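PDB 1ULZ: pyruvate carboxylase n-terminal domain from Aquifex aeolicus, which is the biotin carboxylase subunit of a pyruvate carboxylase, a protein of the ATP-grasp class with a Rossmann-like N-terminal domain. Local coordinates for residues Ala45-Met50 against Leu70-Asp75; Arg117-Met122 against Tyr284-Asn289; Arg168-Glu173 against Val177-Gln182; Ala398-Arg403 against Asp429-Lys434. The protein carries 1 engineered substitution. All coordinates share one frame; numbering follows the deposited sequence.

Contact 1 (Ala45-Met50 against Leu70-Asp75); sequences ADEAYM and LEVGAD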
loop_
_atom_site.group_PDB
_atom_site.type_symbol
_atom_site.label_atom_id
_atom_site.label_comp_id
_atom_site.label_asym_id
_atom_site.label_seq_id
_atom_site.Cartn_x
_atom_site.Cartn_y
_atom_site.Cartn_z
ATOM N N ALA A 45 -13.843 -15.428 -6.345
ATOM C CA ALA A 45 -14.003 -16.677 -5.603
ATOM C C ALA A 45 -13.746 -17.917 -6.465
ATOM O O ALA A 45 -13.872 -17.868 -7.692
ATOM C CB ALA A 45 -15.397 -16.746 -4.999
ATOM N N ASP A 46 -13.376 -19.021 -5.820
ATOM C CA ASP A 46 -13.124 -20.276 -6.530
ATOM C C ASP A 46 -14.457 -20.900 -6.945
ATOM O O ASP A 46 -14.556 -21.530 -7.992
ATOM C CB ASP A 46 -12.342 -21.255 -5.644
ATOM C CG ASP A 46 -11.050 -20.656 -5.117
ATOM O OD1 ASP A 46 -10.961 -20.405 -3.898
ATOM O OD2 ASP A 46 -10.123 -20.423 -5.925
ATOM N N GLU A 47 -15.470 -20.717 -6.102
ATOM C CA GLU A 47 -16.832 -21.207 -6.332
ATOM C C GLU A 47 -17.744 -20.028 -6.044
ATOM O O GLU A 47 -17.448 -19.228 -5.161
ATOM C CB GLU A 47 -17.213 -22.314 -5.343
ATOM C CG GLU A 47 -16.679 -23.682 -5.626
ATOM C CD GLU A 47 -17.132 -24.685 -4.579
ATOM O OE1 GLU A 47 -16.390 -24.910 -3.601
ATOM O OE2 GLU A 47 -18.242 -25.234 -4.728
ATOM N N ALA A 48 -18.859 -19.930 -6.758
ATOM C CA ALA A 48 -19.794 -18.831 -6.536
ATOM C C ALA A 48 -21.217 -19.277 -6.865
ATOM O O ALA A 48 -21.472 -19.841 -7.930
ATOM C CB ALA A 48 -19.394 -17.621 -7.386
ATOM N N TYR A 49 -22.144 -19.023 -5.948
ATOM C CA TYR A 49 -23.524 -19.429 -6.159
ATOM C C TYR A 49 -24.540 -18.315 -5.979
ATOM O O TYR A 49 -24.511 -17.575 -4.997
ATOM C CB TYR A 49 -23.886 -20.590 -5.228
ATOM C CG TYR A 49 -22.994 -21.798 -5.388
ATOM C CD1 TYR A 49 -21.799 -21.899 -4.688
ATOM C CD2 TYR A 49 -23.330 -22.823 -6.268
ATOM C CE1 TYR A 49 -20.959 -22.988 -4.861
ATOM C CE2 TYR A 49 -22.498 -23.914 -6.449
ATOM C CZ TYR A 49 -21.314 -23.992 -5.744
ATOM O OH TYR A 49 -20.484 -25.071 -5.922
ATOM N N MET A 50 -25.436 -18.207 -6.955
ATOM C CA MET A 50 -26.500 -17.219 -6.938
ATOM C C MET A 50 -27.626 -17.825 -6.107
ATOM O O MET A 50 -28.163 -18.874 -6.460
ATOM C CB MET A 50 -26.983 -16.964 -8.369
ATOM C CG MET A 50 -28.156 -16.009 -8.490
ATOM S SD MET A 50 -28.768 -16.006 -10.197
ATOM C CE MET A 50 -29.888 -17.372 -10.124
ATOM N N LEU A 70 -22.711 -26.733 3.786
ATOM C CA LEU A 70 -22.687 -28.174 3.995
ATOM C C LEU A 70 -22.671 -28.899 2.658
ATOM O O LEU A 70 -21.970 -29.894 2.488
ATOM C CB LEU A 70 -23.912 -28.610 4.802
ATOM C CG LEU A 70 -23.995 -28.111 6.249
ATOM C CD1 LEU A 70 -25.349 -28.477 6.837
ATOM C CD2 LEU A 70 -22.862 -28.726 7.075
ATOM N N GLU A 71 -23.439 -28.390 1.702
ATOM C CA GLU A 71 -23.506 -29.015 0.386
ATOM C C GLU A 71 -22.175 -29.027 -0.355
ATOM O O GLU A 71 -21.827 -30.030 -0.983
ATOM C CB GLU A 71 -24.555 -28.321 -0.489
ATOM C CG GLU A 71 -24.696 -28.954 -1.871
ATOM C CD GLU A 71 -25.706 -28.234 -2.752
ATOM O OE1 GLU A 71 -25.956 -28.722 -3.875
ATOM O OE2 GLU A 71 -26.245 -27.184 -2.326
ATOM N N VAL A 72 -21.426 -27.930 -0.294
ATOM C CA VAL A 72 -20.149 -27.874 -1.006
ATOM C C VAL A 72 -18.920 -28.126 -0.138
ATOM O O VAL A 72 -17.791 -27.852 -0.553
ATOM C CB VAL A 72 -19.963 -26.515 -1.732
ATOM C CG1 VAL A 72 -21.087 -26.308 -2.747
ATOM C CG2 VAL A 72 -19.934 -25.383 -0.724
ATOM N N GLY A 73 -19.129 -28.636 1.068
ATOM C CA GLY A 73 -17.995 -28.917 1.926
ATOM C C GLY A 73 -17.231 -27.709 2.448
ATOM O O GLY A 73 -16.002 -27.734 2.524
ATOM N N ALA A 74 -17.953 -26.650 2.799
ATOM C CA ALA A 74 -17.334 -25.453 3.356
ATOM C C ALA A 74 -17.509 -25.582 4.872
ATOM O O ALA A 74 -18.628 -25.480 5.377
ATOM C CB ALA A 74 -18.035 -24.205 2.846
ATOM N N ASP A 75 -16.411 -25.807 5.587
ATOM C CA ASP A 75 -16.471 -25.986 7.031
ATOM C C ASP A 75 -16.283 -24.725 7.862
ATOM O O ASP A 75 -16.137 -24.793 9.084
ATOM C CB ASP A 75 -15.463 -27.051 7.471
ATOM C CG ASP A 75 -14.034 -26.714 7.076
ATOM O OD1 ASP A 75 -13.136 -27.505 7.441
ATOM O OD2 ASP A 75 -13.803 -25.676 6.406
#
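V72 meets the ends of two side chains, E47 and Y49, that leave the same side of strand 47-50. Its CG1 methyl does most of the touching, lying 3.5 Å from Y49 OH and 3.6 Å from E47 OE2. Y49 and V72 come at each other from opposite directions, and the methyl approaches the phenol obliquely, 3.8 Å from Y49 CZ. E47 instead slides past V72, its carboxylate oxygen also near V72 CB. The two strand side chains are also bonded to each other: Y49 OH donates to E47 OE2 at 2.5 Å, a short bond that uses the anti lone pair of the carboxylate and lies in the plane of the tyrosine ring. E47 CG sits anti to the carbonyl carbon (chi1 -79°) and the chain beyond it is extended, which brings OE2 to the phenol. The strand is an outermost one in the parallel sheet of the Rossmann-like N-terminal domain, and the 70-75 segment takes the chain out of helix 62-71 toward the next sheet strand, 76-78. G73, with positive phi, turns the backbone just after V72. K4 links both sides, making a salt bridge to E47 OE1 and a hydrogen bond to V72 O, while L68 of helix 62-71 also packs on Y49.

Contact 2 (Arg117-Met122 against Tyr284-Asn289); sequences RSKEVM and YFIEMN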
loop_
_atom_site.group_PDB
_atom_site.type_symbol
_atom_site.label_atom_id
_atom_site.label_comp_id
_atom_site.label_asym_id
_atom_site.label_seq_id
_atom_site.Cartn_x
_atom_site.Cartn_y
_atom_site.Cartn_z
ATOM N N ARG A 117 -27.685 -4.023 28.720
ATOM C CA ARG A 117 -27.170 -5.072 29.580
ATOM C C ARG A 117 -25.654 -5.240 29.449
ATOM O O ARG A 117 -24.954 -5.476 30.442
ATOM C CB ARG A 117 -27.891 -6.381 29.252
ATOM C CG ARG A 117 -27.611 -7.522 30.217
ATOM C CD ARG A 117 -26.423 -8.341 29.760
ATOM N NE ARG A 117 -26.717 -9.773 29.785
ATOM C CZ ARG A 117 -27.031 -10.465 30.882
ATOM N NH1 ARG A 117 -27.100 -9.864 32.070
ATOM N NH2 ARG A 117 -27.278 -11.767 30.792
ATOM N N SER A 118 -25.136 -5.116 28.232
ATOM C CA SER A 118 -23.700 -5.269 28.032
ATOM C C SER A 118 -22.985 -4.121 28.740
ATOM O O SER A 118 -21.910 -4.303 29.308
ATOM C CB SER A 118 -23.354 -5.281 26.533
ATOM O OG SER A 118 -23.550 -4.009 25.932
ATOM N N LYS A 119 -23.586 -2.937 28.713
ATOM C CA LYS A 119 -22.985 -1.787 29.374
ATOM C C LYS A 119 -22.823 -2.080 30.868
ATOM O O LYS A 119 -21.898 -1.581 31.504
ATOM C CB LYS A 119 -23.849 -0.538 29.165
ATOM C CG LYS A 119 -23.237 0.739 29.745
ATOM C CD LYS A 119 -23.891 1.991 29.173
ATOM C CE LYS A 119 -23.697 2.054 27.653
ATOM N NZ LYS A 119 -24.301 3.274 27.016
ATOM N N GLU A 120 -23.724 -2.894 31.420
ATOM C CA GLU A 120 -23.665 -3.264 32.834
ATOM C C GLU A 120 -22.581 -4.305 33.053
ATOM O O GLU A 120 -21.888 -4.297 34.069
ATOM C CB GLU A 120 -25.008 -3.827 33.316
ATOM C CG GLU A 120 -25.925 -2.783 33.923
ATOM C CD GLU A 120 -25.188 -1.867 34.887
ATOM O OE1 GLU A 120 -24.803 -0.747 34.469
ATOM O OE2 GLU A 120 -24.972 -2.268 36.055
ATOM N N VAL A 121 -22.442 -5.212 32.096
ATOM C CA VAL A 121 -21.417 -6.239 32.187
ATOM C C VAL A 121 -20.041 -5.577 32.123
ATOM O O VAL A 121 -19.177 -5.843 32.957
ATOM C CB VAL A 121 -21.555 -7.259 31.041
ATOM C CG1 VAL A 121 -20.360 -8.197 31.029
ATOM C CG2 VAL A 121 -22.842 -8.055 31.216
ATOM N N MET A 122 -19.845 -4.701 31.141
ATOM C CA MET A 122 -18.569 -4.004 30.995
ATOM C C MET A 122 -18.259 -3.157 32.232
ATOM O O MET A 122 -17.128 -3.135 32.721
ATOM C CB MET A 122 -18.593 -3.119 29.749
ATOM C CG MET A 122 -18.644 -3.898 28.435
ATOM S SD MET A 122 -17.145 -4.883 28.146
ATOM C CE MET A 122 -17.687 -6.445 28.737
ATOM N N TYR A 284 -15.605 6.832 27.773
ATOM C CA TYR A 284 -16.772 6.216 28.389
ATOM C C TYR A 284 -17.329 5.194 27.390
ATOM O O TYR A 284 -17.678 5.543 26.262
ATOM C CB TYR A 284 -17.837 7.267 28.709
ATOM C CG TYR A 284 -17.320 8.482 29.449
ATOM C CD1 TYR A 284 -16.771 9.560 28.760
ATOM C CD2 TYR A 284 -17.405 8.566 30.834
ATOM C CE1 TYR A 284 -16.331 10.687 29.423
ATOM C CE2 TYR A 284 -16.964 9.694 31.510
ATOM C CZ TYR A 284 -16.431 10.752 30.800
ATOM O OH TYR A 284 -16.009 11.887 31.462
ATOM N N PHE A 285 -17.403 3.937 27.809
ATOM C CA PHE A 285 -17.893 2.860 26.952
ATOM C C PHE A 285 -19.349 3.025 26.543
ATOM O O PHE A 285 -20.202 3.369 27.359
ATOM C CB PHE A 285 -17.689 1.513 27.649
ATOM C CG PHE A 285 -18.257 0.342 26.900
ATOM C CD1 PHE A 285 -19.588 -0.015 27.047
ATOM C CD2 PHE A 285 -17.456 -0.412 26.059
ATOM C CE1 PHE A 285 -20.111 -1.107 26.372
ATOM C CE2 PHE A 285 -17.971 -1.507 25.379
ATOM C CZ PHE A 285 -19.298 -1.857 25.535
ATOM N N ILE A 286 -19.617 2.773 25.264
ATOM C CA ILE A 286 -20.956 2.884 24.697
ATOM C C ILE A 286 -21.493 1.522 24.265
ATOM O O ILE A 286 -22.602 1.136 24.643
ATOM C CB ILE A 286 -20.963 3.809 23.462
ATOM C CG1 ILE A 286 -20.582 5.236 23.866
ATOM C CG2 ILE A 286 -22.338 3.785 22.811
ATOM C CD1 ILE A 286 -21.554 5.875 24.834
ATOM N N GLU A 287 -20.710 0.806 23.459
ATOM C CA GLU A 287 -21.106 -0.511 22.974
ATOM C C GLU A 287 -19.952 -1.224 22.278
ATOM O O GLU A 287 -18.892 -0.642 22.045
ATOM C CB GLU A 287 -22.271 -0.392 21.995
ATOM C CG GLU A 287 -21.893 0.259 20.675
ATOM C CD GLU A 287 -23.068 0.348 19.730
ATOM O OE1 GLU A 287 -23.737 -0.690 19.534
ATOM O OE2 GLU A 287 -23.322 1.445 19.183
ATOM N N MET A 288 -20.178 -2.488 21.933
ATOM C CA MET A 288 -19.159 -3.293 21.278
ATOM C C MET A 288 -19.672 -4.041 20.058
ATOM O O MET A 288 -20.681 -4.746 20.130
ATOM C CB MET A 288 -18.571 -4.297 22.275
ATOM C CG MET A 288 -17.706 -5.386 21.642
ATOM S SD MET A 288 -16.894 -6.439 22.880
ATOM C CE MET A 288 -15.289 -6.701 22.140
ATOM N N ASN A 289 -18.985 -3.867 18.935
ATOM C CA ASN A 289 -19.343 -4.564 17.707
ATOM C C ASN A 289 -18.556 -5.875 17.762
ATOM O O ASN A 289 -17.320 -5.868 17.817
ATOM C CB ASN A 289 -18.918 -3.768 16.465
ATOM C CG ASN A 289 -19.468 -2.349 16.451
ATOM O OD1 ASN A 289 -20.655 -2.128 16.685
ATOM N ND2 ASN A 289 -18.604 -1.379 16.156
HETATM O O HOH W 1 -22.569 -3.826 23.166
#
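The F285 ring has M122 over one face and backbone on the other. On the first side M122 CG stands 3.6 Å above the ring plane, displaced toward the rim, and makes a CH-pi contact 3.9 Å from the ring centroid. Bends at chi2 and chi3 turn the rest of the thioether away from the strand, and M122 SD keeps an oblique Met-aromatic contact at 4.8 Å from that centroid. The opposite face lies against E287 N, again nearer the rim than the centre. K119 takes another route. Its CG is anti to the backbone N (chi1 -176°), and a bend at chi3 carries CE to 3.3 Å from I286 O, with F285 O also close by. This is contact of the lysine chain with backbone oxygens, without a hydrogen bond from NZ to them. A water bridges S118 OG, at 2.9 Å, and M288 N, from which it accepts at 3.0 Å. I286 and E287 both face E274 of strand 269-277 in a classic beta bulge. The axes of 117-122 and 284-289 approach to 8.4 Å, their N-to-C directions 115° apart. The helix packs against strand 283-289, an outermost strand of the antiparallel sheet, and helix 106-113 meets helix 115-124 through L111, which touches R117 and V121, and M112, which touches S118.

Contact 3 (Arg168-Glu173 against Val177-Gln182); sequences RICRNE and VKNYEQ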
loop_
_atom_site.group_PDB
_atom_site.type_symbol
_atom_site.label_atom_id
_atom_site.label_comp_id
_atom_site.label_asym_id
_atom_site.label_seq_id
_atom_site.Cartn_x
_atom_site.Cartn_y
_atom_site.Cartn_z
ATOM N N ARG A 168 -33.105 17.477 28.679
ATOM C CA ARG A 168 -32.882 18.831 29.163
ATOM C C ARG A 168 -31.456 19.018 29.679
ATOM O O ARG A 168 -31.037 18.363 30.629
ATOM C CB ARG A 168 -33.878 19.160 30.280
ATOM C CG ARG A 168 -35.350 18.983 29.905
ATOM C CD ARG A 168 -36.232 19.050 31.162
ATOM N NE ARG A 168 -37.653 18.795 30.902
ATOM C CZ ARG A 168 -38.461 19.668 30.316
ATOM N NH1 ARG A 168 -37.975 20.836 29.936
ATOM N NH2 ARG A 168 -39.741 19.385 30.128
ATOM N N ILE A 169 -30.715 19.920 29.047
ATOM C CA ILE A 169 -29.345 20.192 29.458
ATOM C C ILE A 169 -29.335 21.151 30.649
ATOM O O ILE A 169 -29.993 22.188 30.626
ATOM C CB ILE A 169 -28.540 20.824 28.307
ATOM C CG1 ILE A 169 -28.526 19.884 27.104
ATOM C CG2 ILE A 169 -27.123 21.101 28.751
ATOM C CD1 ILE A 169 -27.818 20.473 25.892
ATOM N N CYS A 170 -28.600 20.782 31.692
ATOM C CA CYS A 170 -28.479 21.601 32.897
ATOM C C CYS A 170 -26.989 21.946 33.040
ATOM O O CYS A 170 -26.167 21.061 33.278
ATOM C CB CYS A 170 -28.950 20.813 34.125
ATOM S SG CYS A 170 -30.526 19.926 33.925
ATOM N N ARG A 171 -26.648 23.223 32.902
ATOM C CA ARG A 171 -25.252 23.650 32.978
ATOM C C ARG A 171 -24.758 24.109 34.351
ATOM O O ARG A 171 -23.569 24.362 34.538
ATOM C CB ARG A 171 -25.000 24.740 31.931
ATOM C CG ARG A 171 -25.181 24.230 30.499
ATOM C CD ARG A 171 -24.776 25.255 29.443
ATOM N NE ARG A 171 -24.995 24.739 28.089
ATOM C CZ ARG A 171 -24.212 23.847 27.486
ATOM N NH1 ARG A 171 -23.139 23.360 28.106
ATOM N NH2 ARG A 171 -24.504 23.431 26.259
ATOM N N ASN A 172 -25.677 24.215 35.303
ATOM C CA ASN A 172 -25.357 24.612 36.673
ATOM C C ASN A 172 -26.550 24.204 37.533
ATOM O O ASN A 172 -27.594 23.832 36.997
ATOM C CB ASN A 172 -25.105 26.125 36.760
ATOM C CG ASN A 172 -26.240 26.939 36.182
ATOM O OD1 ASN A 172 -27.376 26.862 36.647
ATOM N ND2 ASN A 172 -25.938 27.727 35.155
ATOM N N GLU A 173 -26.408 24.269 38.855
ATOM C CA GLU A 173 -27.493 23.858 39.744
ATOM C C GLU A 173 -28.811 24.601 39.553
ATOM O O GLU A 173 -29.883 24.023 39.723
ATOM C CB GLU A 173 -27.071 23.970 41.209
ATOM C CG GLU A 173 -28.019 23.227 42.147
ATOM C CD GLU A 173 -27.613 23.333 43.604
ATOM O OE1 GLU A 173 -27.920 24.367 44.243
ATOM O OE2 GLU A 173 -26.977 22.386 44.108
ATOM N N VAL A 177 -32.368 22.728 38.939
ATOM C CA VAL A 177 -33.562 22.955 39.746
ATOM C C VAL A 177 -34.759 23.324 38.875
ATOM O O VAL A 177 -35.833 22.737 39.009
ATOM C CB VAL A 177 -33.310 24.058 40.798
ATOM C CG1 VAL A 177 -34.623 24.501 41.439
ATOM C CG2 VAL A 177 -32.354 23.527 41.861
ATOM N N LYS A 178 -34.566 24.279 37.972
ATOM C CA LYS A 178 -35.641 24.709 37.082
ATOM C C LYS A 178 -36.111 23.605 36.133
ATOM O O LYS A 178 -37.311 23.459 35.892
ATOM C CB LYS A 178 -35.195 25.943 36.296
ATOM C CG LYS A 178 -35.076 27.178 37.184
ATOM C CD LYS A 178 -34.366 28.341 36.502
ATOM C CE LYS A 178 -34.421 29.588 37.399
ATOM N NZ LYS A 178 -33.809 30.787 36.775
ATOM N N ASN A 179 -35.173 22.825 35.597
ATOM C CA ASN A 179 -35.534 21.739 34.697
ATOM C C ASN A 179 -36.239 20.616 35.447
ATOM O O ASN A 179 -37.141 19.973 34.912
ATOM C CB ASN A 179 -34.298 21.177 33.991
ATOM C CG ASN A 179 -33.804 22.078 32.882
ATOM O OD1 ASN A 179 -34.597 22.632 32.129
ATOM N ND2 ASN A 179 -32.487 22.220 32.768
ATOM N N TYR A 180 -35.818 20.378 36.684
ATOM C CA TYR A 180 -36.421 19.324 37.486
ATOM C C TYR A 180 -37.871 19.666 37.813
ATOM O O TYR A 180 -38.749 18.812 37.739
ATOM C CB TYR A 180 -35.647 19.127 38.795
ATOM C CG TYR A 180 -36.093 17.904 39.566
ATOM C CD1 TYR A 180 -35.458 16.680 39.394
ATOM C CD2 TYR A 180 -37.185 17.961 40.426
ATOM C CE1 TYR A 180 -35.896 15.544 40.056
ATOM C CE2 TYR A 180 -37.633 16.831 41.092
ATOM C CZ TYR A 180 -36.986 15.624 40.904
ATOM O OH TYR A 180 -37.428 14.492 41.562
ATOM N N GLU A 181 -38.119 20.921 38.171
ATOM C CA GLU A 181 -39.466 21.355 38.516
ATOM C C GLU A 181 -40.390 21.353 37.304
ATOM O O GLU A 181 -41.539 20.912 37.393
ATOM C CB GLU A 181 -39.415 22.744 39.153
ATOM C CG GLU A 181 -38.405 22.810 40.287
ATOM C CD GLU A 181 -38.558 24.033 41.164
ATOM O OE1 GLU A 181 -38.778 25.142 40.631
ATOM O OE2 GLU A 181 -38.440 23.885 42.398
ATOM N N GLN A 182 -39.883 21.830 36.168
ATOM C CA GLN A 182 -40.673 21.869 34.942
ATOM C C GLN A 182 -41.033 20.462 34.498
ATOM O O GLN A 182 -42.151 20.203 34.041
ATOM C CB GLN A 182 -39.893 22.564 33.828
ATOM C CG GLN A 182 -40.586 22.556 32.461
ATOM C CD GLN A 182 -41.976 23.188 32.478
ATOM O OE1 GLN A 182 -42.198 24.216 33.122
ATOM N NE2 GLN A 182 -42.912 22.580 31.751
#
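N179 points its amide into the strand, where ND2 lies 3.2 Å from C170 SG and 3.3 Å from I169 O. Both are weak hydrogen bonds; the one to sulfur is the straighter, at 150°, and the one to the carbonyl is more bent. The R168 side chain runs obliquely across the same asparagine, its CB and CD lying along the N179 side chain, with R168 CB 3.9 Å from N179 CG. Extended from CG to NE, the arginine carries its guanidinium on to Q182, whose CG lies over one face, 4.0 Å from R168 NH1. There the two side chains cross at about a right angle. Strand 168-170 and helix 173-189 are consecutive elements, and the axes of 168-170 and 177-182 run roughly antiparallel, at 152°, as the helix folds back over its own strand in the ATP-grasp domain. N172 makes the turn as the N-cap residue, its OD1 accepting from E175 N. In the first helical turn V177 N donates to E173 O at 2.9 Å in a nearly straight bond, and V177 CG2 rests 3.3 Å from E173 O. A further shell fixes the polar ends: E186 pairs with R168 through a salt bridge and accepts a hydrogen bond from Q182 NE2, while R148 holds the carboxylate of E173. Next to 168-170 in the sheet, strand 154-158 sets V154 and L156 against C170, and L156 also touches N179.

Contact 4 (Ala398-Arg403 against Asp429-Lys434); sequences AVERMR and DFKAGK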
loop_
_atom_site.group_PDB
_atom_site.type_symbol
_atom_site.label_atom_id
_atom_site.label_comp_id
_atom_site.label_asym_id
_atom_site.label_seq_id
_atom_site.Cartn_x
_atom_site.Cartn_y
_atom_site.Cartn_z
ATOM N N ALA A 398 0.205 12.745 6.508
ATOM C CA ALA A 398 -0.873 11.810 6.208
ATOM C C ALA A 398 -2.031 12.574 5.579
ATOM O O ALA A 398 -2.674 12.091 4.647
ATOM C CB ALA A 398 -1.328 11.112 7.482
ATOM N N VAL A 399 -2.289 13.773 6.095
ATOM C CA VAL A 399 -3.359 14.611 5.569
ATOM C C VAL A 399 -3.064 14.986 4.118
ATOM O O VAL A 399 -3.924 14.864 3.247
ATOM C CB VAL A 399 -3.517 15.905 6.399
ATOM C CG1 VAL A 399 -4.571 16.809 5.769
ATOM C CG2 VAL A 399 -3.899 15.554 7.839
ATOM N N GLU A 400 -1.841 15.445 3.865
ATOM C CA GLU A 400 -1.442 15.832 2.519
ATOM C C GLU A 400 -1.416 14.638 1.573
ATOM O O GLU A 400 -1.742 14.777 0.395
ATOM C CB GLU A 400 -0.076 16.527 2.544
ATOM C CG GLU A 400 -0.100 17.863 3.279
ATOM C CD GLU A 400 -1.189 18.803 2.766
ATOM O OE1 GLU A 400 -1.868 19.440 3.603
ATOM O OE2 GLU A 400 -1.370 18.915 1.532
ATOM N N ARG A 401 -1.036 13.464 2.078
ATOM C CA ARG A 401 -1.018 12.276 1.226
ATOM C C ARG A 401 -2.447 11.936 0.813
ATOM O O ARG A 401 -2.703 11.619 -0.348
ATOM C CB ARG A 401 -0.413 11.072 1.945
ATOM C CG ARG A 401 -0.346 9.815 1.075
ATOM C CD ARG A 401 1.102 9.497 0.671
ATOM N NE ARG A 401 1.823 8.882 1.770
ATOM C CZ ARG A 401 3.144 8.866 1.915
ATOM N NH1 ARG A 401 3.662 8.263 2.974
ATOM N NH2 ARG A 401 3.942 9.455 1.029
ATOM N N MET A 402 -3.377 12.006 1.766
ATOM C CA MET A 402 -4.773 11.710 1.472
ATOM C C MET A 402 -5.327 12.676 0.424
ATOM O O MET A 402 -5.914 12.251 -0.566
ATOM C CB MET A 402 -5.621 11.786 2.744
ATOM C CG MET A 402 -7.096 11.481 2.527
ATOM S SD MET A 402 -7.376 9.854 1.768
ATOM C CE MET A 402 -7.462 8.810 3.188
ATOM N N ARG A 403 -5.134 13.977 0.635
ATOM C CA ARG A 403 -5.636 14.970 -0.314
ATOM C C ARG A 403 -5.083 14.750 -1.724
ATOM O O ARG A 403 -5.818 14.867 -2.705
ATOM C CB ARG A 403 -5.303 16.391 0.154
ATOM C CG ARG A 403 -5.828 17.463 -0.793
ATOM C CD ARG A 403 -5.892 18.829 -0.137
ATOM N NE ARG A 403 -4.577 19.413 0.115
ATOM C CZ ARG A 403 -3.864 20.071 -0.794
ATOM N NH1 ARG A 403 -4.336 20.233 -2.024
ATOM N NH2 ARG A 403 -2.683 20.583 -0.469
ATOM N N ASP A 429 -9.085 23.541 10.672
ATOM C CA ASP A 429 -9.149 22.765 11.904
ATOM C C ASP A 429 -8.765 21.304 11.728
ATOM O O ASP A 429 -8.036 20.750 12.553
ATOM C CB ASP A 429 -10.534 22.867 12.544
ATOM C CG ASP A 429 -10.878 24.290 12.954
ATOM O OD1 ASP A 429 -9.957 25.043 13.347
ATOM O OD2 ASP A 429 -12.069 24.653 12.889
ATOM N N PHE A 430 -9.243 20.669 10.666
ATOM C CA PHE A 430 -8.887 19.274 10.463
ATOM C C PHE A 430 -7.367 19.148 10.332
ATOM O O PHE A 430 -6.755 18.255 10.923
ATOM C CB PHE A 430 -9.583 18.699 9.224
ATOM C CG PHE A 430 -9.303 17.237 9.005
ATOM C CD1 PHE A 430 -8.321 16.828 8.120
ATOM C CD2 PHE A 430 -9.982 16.276 9.732
ATOM C CE1 PHE A 430 -8.020 15.485 7.964
ATOM C CE2 PHE A 430 -9.681 14.931 9.578
ATOM C CZ PHE A 430 -8.697 14.542 8.692
ATOM N N LYS A 431 -6.754 20.056 9.576
ATOM C CA LYS A 431 -5.306 20.018 9.399
ATOM C C LYS A 431 -4.591 20.150 10.730
ATOM O O LYS A 431 -3.558 19.515 10.957
ATOM C CB LYS A 431 -4.841 21.137 8.471
ATOM C CG LYS A 431 -5.333 20.998 7.051
ATOM C CD LYS A 431 -4.410 21.744 6.117
ATOM C CE LYS A 431 -2.987 21.241 6.315
ATOM N NZ LYS A 431 -2.075 21.713 5.245
ATOM N N ALA A 432 -5.148 20.978 11.607
ATOM C CA ALA A 432 -4.573 21.204 12.923
ATOM C C ALA A 432 -4.891 20.035 13.857
ATOM O O ALA A 432 -4.391 19.973 14.985
ATOM C CB ALA A 432 -5.114 22.511 13.511
ATOM N N GLY A 433 -5.727 19.113 13.384
ATOM C CA GLY A 433 -6.090 17.961 14.193
ATOM C C GLY A 433 -7.211 18.237 15.176
ATOM O O GLY A 433 -7.389 17.495 16.143
ATOM N N LYS A 434 -7.970 19.302 14.925
ATOM C CA LYS A 434 -9.084 19.697 15.786
ATOM C C LYS A 434 -10.424 19.299 15.168
ATOM O O LYS A 434 -10.830 19.856 14.143
ATOM C CB LYS A 434 -9.069 21.215 15.996
ATOM C CG LYS A 434 -8.317 21.726 17.229
ATOM C CD LYS A 434 -6.936 21.083 17.424
ATOM C CE LYS A 434 -7.023 19.886 18.387
ATOM N NZ LYS A 434 -5.688 19.328 18.746
#
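Within 398-403 and 429-434 the nearest CA atoms are those of V399 and K431, 6.9 Å apart, and G433, with positive phi, forms a Schellman motif, G433 N bonding F430 O and K434 N bonding D429 O. Between the helices V399 CG2 reaches F430 CE1 at 4.1 Å. The two side chains slide past each other in opposite directions, and the methyl meets the ring obliquely. The aromatic side chain swings over to the valine because its CG lies anti to the backbone N, at chi1 -177°. V399 CG1 brushes the aliphatic part of K431, which then bends at chi3 to bring NZ into a salt bridge with E400 OE1 at 2.8 Å. E400 and K431 cross at about a right angle, and the ammonium meets OE1 on its anti side, 33° out of the carboxylate plane. R403 takes the other carboxylate oxygen in a second salt bridge, NH2 lying 2.9 Å from E400 OE2, on its syn lone pair. The positive charges of K431 and R403 would probably favour the ionised form of E400. R403 has a further acidic partner in E407. W395, F435 and M425 also pack on F430, and E23 of the second subunit, salt-bridged to R401, also packs on E400. The result is a salt-bridge network over an apolar helix-helix contact, joining two helices of the biotin carboxylase C-terminal domain.

In the fold
Contacts 2 and 4 are partly buried, and each includes an aromatic ring met by an aliphatic or sulfur-bearing side chain, whereas contacts 1 and 3 lie at the surface. Contact 3 depends on weak amide bonds and a long arginine, and contact 1 on a single valine against a bonded tyrosine-glutamate pair. Charge pairing directly across the segments occurs in contact 4 alone. Contacts 2 and 3 both belong to the ATP-grasp part of the chain, contact 3 being nested in the loop closed by contact 2, yet their centres are 28 Å apart and they use different sheets. Contacts 1 and 3 lie on opposite sides of the chain's centre, about 60 Å apart between centres.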